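Local atomic coordinates of probable glucarate dehydratase (Mycobacterium smegmatis str. MC2 155, PDB entry 3VDG), a protein that probably dehydrates glucarate or a related acid sugar, as a metal-dependent member of the enolase superfamily. Residues A[59-64]-A[136-141]. Residues are numbered along the deposited sequence; the frame is centred on the assembly and turned at random.
Sequences AVIQLD and FSPFEV
Ile61 reaches from the strand to two neighbouring residues of the helix, one with each of its branches. Its CD1 methyl meets the CB side of the Pro138 ring, 3.7 Å from Pro138 CB. With CG1 set beside the backbone N (chi1 -79°), Ile61 CG2 stands anti to that nitrogen and is carried to Phe139, 4.1 Å from Phe139 CE1, the two side chains meeting at about a right angle. Leu63 is two residues on and on the same side of the strand; Leu63 CD1 lies at the edge of the Phe139 ring, near its plane, 4.2 Å from Phe139 CD1, and Leu63 CD2 lies 4.1 Å from Phe139 O.

Around this first shell, Leu85, Ala88 and Ile92 of helix 79-92 and Ala33 of strand 30-41 also pack on Phe139. On the helix, Ser137 OG hydrogen-bonds to His317 O, and Glu140 takes hydrogen bonds from Leu323 N through OE1 and from Gln324 NE2 through OE2, tying it to the barrel.

The helix thus bridges the middle strand of the three-stranded antiparallel sheet, part of the N-terminal capping domain of the enolase fold, and the barrel domain. No hydrogen bond crosses between strand and helix; the four touching residues are buried and apolar, so the contact rests on burial of apolar surface and close fit rather than on directed bonds.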
ATOM      1  N   ALA A  59      -4.066 -11.156  24.139  1.00 20.71           N
ATOM      2  CA  ALA A  59      -2.780 -11.854  24.217  1.00 20.21           C
ATOM      3  C   ALA A  59      -1.698 -10.826  23.921  1.00 28.52           C
ATOM      4  O   ALA A  59      -1.787 -10.075  22.950  1.00 24.27           O
ATOM      5  CB  ALA A  59      -2.718 -13.013  23.225  1.00 18.66           C
ATOM      6  N   VAL A  60      -0.714 -10.757  24.799  1.00 20.88           N
ATOM      7  CA  VAL A  60       0.440  -9.871  24.618  1.00 19.29           C
ATOM      8  C   VAL A  60       1.563 -10.667  23.990  1.00 20.27           C
ATOM      9  O   VAL A  60       1.916 -11.768  24.470  1.00 23.55           O
ATOM     10  CB  VAL A  60       0.899  -9.304  25.965  1.00 25.93           C
ATOM     11  CG1 VAL A  60       2.257  -8.603  25.823  1.00 25.11           C
ATOM     12  CG2 VAL A  60      -0.166  -8.349  26.516  1.00 17.82           C
ATOM     13  N   ILE A  61       2.106 -10.139  22.894  1.00 17.02           N
ATOM     14  CA  ILE A  61       3.263 -10.729  22.229  1.00 18.91           C
ATOM     15  C   ILE A  61       4.500  -9.941  22.601  1.00 23.99           C
ATOM     16  O   ILE A  61       4.537  -8.722  22.452  1.00 20.51           O
ATOM     17  CB  ILE A  61       3.141 -10.747  20.679  1.00 20.73           C
ATOM     18  CG1 ILE A  61       2.252 -11.901  20.206  1.00 26.64           C
ATOM     19  CG2 ILE A  61       4.504 -10.970  20.025  1.00 24.49           C
ATOM     20  CD1 ILE A  61       0.793 -11.725  20.539  1.00 29.66           C
ATOM     21  N   GLN A  62       5.505 -10.648  23.109  1.00 19.01           N
ATOM     22  CA  GLN A  62       6.829 -10.056  23.314  1.00 20.39           C
ATOM     23  C   GLN A  62       7.729 -10.791  22.338  1.00 25.82           C
ATOM     24  O   GLN A  62       7.924 -12.011  22.444  1.00 21.82           O
ATOM     25  CB  GLN A  62       7.300 -10.243  24.759  1.00 18.85           C
ATOM     26  CG  GLN A  62       6.740  -9.206  25.726  1.00 20.77           C
ATOM     27  CD  GLN A  62       6.970  -9.587  27.184  1.00 26.65           C
ATOM     28  OE1 GLN A  62       6.494 -10.624  27.642  1.00 25.77           O
ATOM     29  NE2 GLN A  62       7.697  -8.748  27.911  1.00 24.95           N
ATOM     30  N   LEU A  63       8.221 -10.069  21.337  1.00 20.65           N
ATOM     31  CA  LEU A  63       8.957 -10.710  20.255  1.00 18.08           C
ATOM     32  C   LEU A  63      10.434 -10.428  20.518  1.00 18.24           C
ATOM     33  O   LEU A  63      10.860  -9.275  20.486  1.00 22.22           O
ATOM     34  CB  LEU A  63       8.522 -10.128  18.900  1.00 20.19           C
ATOM     35  CG  LEU A  63       9.249 -10.717  17.691  1.00 23.24           C
ATOM     36  CD1 LEU A  63       8.800 -12.153  17.493  1.00 19.67           C
ATOM     37  CD2 LEU A  63       9.007  -9.916  16.414  1.00 18.88           C
ATOM     38  N   ASP A  64      11.199 -11.484  20.792  1.00 23.12           N
ATOM     39  CA  ASP A  64      12.600 -11.367  21.204  1.00 21.44           C
ATOM     40  C   ASP A  64      13.566 -11.550  20.032  1.00 20.43           C
ATOM     41  O   ASP A  64      13.306 -12.350  19.129  1.00 23.47           O
ATOM     42  CB  ASP A  64      12.880 -12.414  22.284  1.00 23.34           C
ATOM     43  CG  ASP A  64      12.012 -12.200  23.526  1.00 29.54           C
ATOM     44  OD1 ASP A  64      11.885 -11.038  23.966  1.00 32.58           O
ATOM     45  OD2 ASP A  64      11.451 -13.182  24.055  1.00 28.82           O
ATOM     46  N   PHE A 136      -0.785 -12.996  11.840  1.00 18.86           N
ATOM     47  CA  PHE A 136       0.398 -12.224  11.447  1.00 19.93           C
ATOM     48  C   PHE A 136       0.418 -10.869  12.143  1.00 22.15           C
ATOM     49  O   PHE A 136       1.465 -10.401  12.593  1.00 20.16           O
ATOM     50  CB  PHE A 136       0.376 -12.062   9.916  1.00 16.50           C
ATOM     51  CG  PHE A 136       1.389 -11.088   9.350  1.00 19.90           C
ATOM     52  CD1 PHE A 136       2.752 -11.237   9.586  1.00 19.07           C
ATOM     53  CD2 PHE A 136       0.973 -10.060   8.501  1.00 19.13           C
ATOM     54  CE1 PHE A 136       3.674 -10.350   9.034  1.00 22.63           C
ATOM     55  CE2 PHE A 136       1.886  -9.174   7.949  1.00 19.25           C
ATOM     56  CZ  PHE A 136       3.243  -9.321   8.211  1.00 22.35           C
ATOM     57  N   SER A 137      -0.748 -10.240  12.241  1.00 17.99           N
ATOM     58  CA  SER A 137      -0.819  -8.883  12.770  1.00 18.74           C
ATOM     59  C   SER A 137       0.076  -8.566  13.994  1.00 18.27           C
ATOM     60  O   SER A 137       0.921  -7.667  13.923  1.00 21.08           O
ATOM     61  CB  SER A 137      -2.283  -8.521  13.074  1.00 19.60           C
ATOM     62  OG  SER A 137      -2.344  -7.213  13.590  1.00 24.68           O
ATOM     63  N   PRO A 138      -0.120  -9.265  15.138  1.00 18.31           N
ATOM     64  CA  PRO A 138       0.677  -8.891  16.316  1.00 19.63           C
ATOM     65  C   PRO A 138       2.186  -9.078  16.128  1.00 19.85           C
ATOM     66  O   PRO A 138       2.990  -8.341  16.722  1.00 18.05           O
ATOM     67  CB  PRO A 138       0.181  -9.859  17.408  1.00 20.44           C
ATOM     68  CG  PRO A 138      -0.376 -11.028  16.653  1.00 18.93           C
ATOM     69  CD  PRO A 138      -1.015 -10.406  15.418  1.00 17.72           C
ATOM     70  N   PHE A 139       2.578 -10.052  15.320  1.00 17.14           N
ATOM     71  CA  PHE A 139       4.004 -10.235  15.050  1.00 19.76           C
ATOM     72  C   PHE A 139       4.542  -9.118  14.176  1.00 21.12           C
ATOM     73  O   PHE A 139       5.672  -8.654  14.370  1.00 20.76           O
ATOM     74  CB  PHE A 139       4.281 -11.597  14.425  1.00 19.26           C
ATOM     75  CG  PHE A 139       3.965 -12.730  15.342  1.00 21.32           C
ATOM     76  CD1 PHE A 139       4.820 -13.046  16.396  1.00 21.15           C
ATOM     77  CD2 PHE A 139       2.791 -13.452  15.184  1.00 22.72           C
ATOM     78  CE1 PHE A 139       4.511 -14.068  17.284  1.00 19.24           C
ATOM     79  CE2 PHE A 139       2.483 -14.490  16.064  1.00 23.40           C
ATOM     80  CZ  PHE A 139       3.349 -14.800  17.106  1.00 22.10           C
ATOM     81  N   GLU A 140       3.726  -8.675  13.222  1.00 16.64           N
ATOM     82  CA  GLU A 140       4.119  -7.562  12.357  1.00 17.82           C
ATOM     83  C   GLU A 140       4.258  -6.291  13.179  1.00 18.64           C
ATOM     84  O   GLU A 140       5.188  -5.511  12.984  1.00 18.33           O
ATOM     85  CB  GLU A 140       3.081  -7.353  11.250  1.00 20.41           C
ATOM     86  CG  GLU A 140       3.520  -6.397  10.156  1.00 19.06           C
ATOM     87  CD  GLU A 140       2.939  -4.989  10.293  1.00 23.29           C
ATOM     88  OE1 GLU A 140       2.334  -4.657  11.346  1.00 22.93           O
ATOM     89  OE2 GLU A 140       3.088  -4.199   9.328  1.00 21.47           O
ATOM     90  N   VAL A 141       3.335  -6.065  14.105  1.00 17.54           N
ATOM     91  CA  VAL A 141       3.408  -4.842  14.936  1.00 16.65           C
ATOM     92  C   VAL A 141       4.672  -4.904  15.806  1.00 15.71           C
ATOM     93  O   VAL A 141       5.408  -3.930  15.907  1.00 17.01           O
ATOM     94  CB  VAL A 141       2.148  -4.662  15.814  1.00 19.41           C
ATOM     95  CG1 VAL A 141       2.364  -3.586  16.878  1.00 17.45           C
ATOM     96  CG2 VAL A 141       0.938  -4.277  14.941  1.00 17.47           C
TER